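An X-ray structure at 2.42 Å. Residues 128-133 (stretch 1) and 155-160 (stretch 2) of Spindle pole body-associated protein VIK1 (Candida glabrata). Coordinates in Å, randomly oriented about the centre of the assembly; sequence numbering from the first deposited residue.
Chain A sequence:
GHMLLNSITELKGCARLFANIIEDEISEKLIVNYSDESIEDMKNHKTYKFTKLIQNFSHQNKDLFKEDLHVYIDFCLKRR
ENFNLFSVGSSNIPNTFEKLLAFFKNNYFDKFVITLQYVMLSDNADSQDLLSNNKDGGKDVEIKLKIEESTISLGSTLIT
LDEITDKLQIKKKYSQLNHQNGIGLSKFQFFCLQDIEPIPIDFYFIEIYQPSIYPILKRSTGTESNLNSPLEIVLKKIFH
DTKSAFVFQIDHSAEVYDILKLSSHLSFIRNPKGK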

# COMPACT_ATOMS: atom_id res chain seq x y z
N GLN A 128 -15.17 10.05 1.34
CA GLN A 128 -15.28 10.47 2.73
C GLN A 128 -13.91 10.93 3.24
O GLN A 128 -12.93 10.18 3.20
CB GLN A 128 -15.81 9.32 3.58
CG GLN A 128 -15.66 9.50 5.09
CD GLN A 128 -16.52 8.52 5.89
OE1 GLN A 128 -17.34 7.79 5.33
NE2 GLN A 128 -16.32 8.51 7.21
N ASP A 129 -13.84 12.17 3.72
CA ASP A 129 -12.57 12.75 4.17
C ASP A 129 -12.26 12.32 5.59
O ASP A 129 -12.93 12.72 6.53
CB ASP A 129 -12.58 14.28 4.03
CG ASP A 129 -11.33 14.96 4.65
OD1 ASP A 129 -10.34 14.30 5.07
OD2 ASP A 129 -11.36 16.21 4.72
N LEU A 130 -11.19 11.56 5.74
CA LEU A 130 -10.85 10.97 7.03
C LEU A 130 -10.06 11.89 7.96
O LEU A 130 -9.77 11.50 9.10
CB LEU A 130 -10.10 9.65 6.81
CG LEU A 130 -10.86 8.62 5.98
CD1 LEU A 130 -10.07 7.32 6.00
CD2 LEU A 130 -12.28 8.39 6.51
N LEU A 131 -9.73 13.09 7.50
CA LEU A 131 -8.96 14.05 8.31
C LEU A 131 -9.74 15.27 8.84
O LEU A 131 -9.20 16.05 9.61
CB LEU A 131 -7.68 14.51 7.58
CG LEU A 131 -6.56 13.49 7.28
CD1 LEU A 131 -5.47 14.10 6.40
CD2 LEU A 131 -5.96 12.88 8.54
N SER A 132 -11.00 15.42 8.42
CA SER A 132 -11.78 16.62 8.77
C SER A 132 -12.23 16.71 10.24
O SER A 132 -12.26 15.70 10.96
CB SER A 132 -12.99 16.77 7.85
OG SER A 132 -13.72 15.57 7.81
N ASN A 133 -12.60 17.93 10.65
CA ASN A 133 -12.96 18.27 12.04
C ASN A 133 -13.99 17.34 12.68
O ASN A 133 -14.92 16.87 12.01
CB ASN A 133 -13.46 19.73 12.12
N GLY A 155 -9.54 16.97 -2.98
CA GLY A 155 -9.97 18.23 -2.42
C GLY A 155 -10.23 18.12 -0.95
O GLY A 155 -10.83 19.01 -0.35
N SER A 156 -9.79 17.02 -0.35
CA SER A 156 -10.01 16.82 1.07
C SER A 156 -8.95 17.55 1.91
O SER A 156 -7.96 18.04 1.38
CB SER A 156 -10.03 15.33 1.39
OG SER A 156 -8.77 14.75 1.15
N THR A 157 -9.18 17.59 3.22
CA THR A 157 -8.30 18.20 4.20
C THR A 157 -6.82 17.81 4.03
O THR A 157 -6.48 16.62 3.91
CB THR A 157 -8.76 17.81 5.62
OG1 THR A 157 -10.19 18.00 5.73
CG2 THR A 157 -8.03 18.61 6.72
N LEU A 158 -5.94 18.81 4.06
CA LEU A 158 -4.51 18.56 3.91
C LEU A 158 -3.82 18.94 5.20
O LEU A 158 -4.11 19.98 5.78
CB LEU A 158 -3.96 19.34 2.71
CG LEU A 158 -2.46 19.25 2.38
CD1 LEU A 158 -2.21 19.38 0.88
CD2 LEU A 158 -1.67 20.29 3.16
N ILE A 159 -2.93 18.08 5.68
CA ILE A 159 -2.07 18.41 6.80
C ILE A 159 -0.62 18.16 6.40
O ILE A 159 -0.35 17.44 5.43
CB ILE A 159 -2.41 17.60 8.09
CG1 ILE A 159 -2.10 16.10 7.92
CG2 ILE A 159 -3.83 17.88 8.56
CD1 ILE A 159 -2.10 15.34 9.24
N THR A 160 0.31 18.77 7.12
CA THR A 160 1.69 18.33 7.06
C THR A 160 1.87 17.29 8.13
O THR A 160 1.22 17.34 9.17
CB THR A 160 2.68 19.49 7.30
OG1 THR A 160 2.38 20.11 8.56
CG2 THR A 160 2.55 20.52 6.18
O HOH W 1 -7.98 14.24 3.61

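A single carboxylate can organise a contact between two segments that meet mostly through loop residues when each of its oxygens finds backbone as well as side-chain or solvent partners, and Asp129 of VIK1 is a compact example. It lies at the end of a strand, its CA-to-CB bond pointing toward the second stretch and its chi1 in the t well, which extends the carboxylate to the loop at Ser156 and Thr157. OD2 works across the gap. It accepts the backbone N of Thr157 at 3.0 Å with a nearly straight geometry (162°), and also the hydroxyl of the same residue, Thr157 OG1 to Asp129 OD2 being very short at 2.4 Å. The m rotamer of Thr157 places its hydroxyl beside its own amide, so that one acceptor serves both donors.

OD1 accepts a donor from its own stretch and also meets the water between the stretches. Leu131 N donates to Asp129 OD1 at 2.8 Å, fastening the turn that follows the strand, while Ser132 OG makes a weak bond to Asp129 O (3.2 Å). The water lies within hydrogen-bonding distance of Asp129 OD1 and Thr157 O, each 2.8 Å from the water oxygen, and of Ser156 OG at 2.6 Å. Both carboxylate oxygens have protein donors, OD1 from Leu131 N and OD2 from Thr157 N and OG1, and Thr157 O has the water within reach. Ser156 packs its CB 3.5 Å from Asp129 CG, and its p rotamer brings the hydroxyl to the water.

Alongside this polar cluster, Leu131 supplies apolar cover. Its CB sits 4.0 Å from Thr157 CB, and its CD1 reaches Ile159 CG1 at 4.2 Å. The contact buries 260 Å² in total, both sides summed, with Thr157 and Leu131 covered most, about 70 Å² each. Gln128, Leu130 and Leu158 direct their CA-to-CB bonds away and take no part.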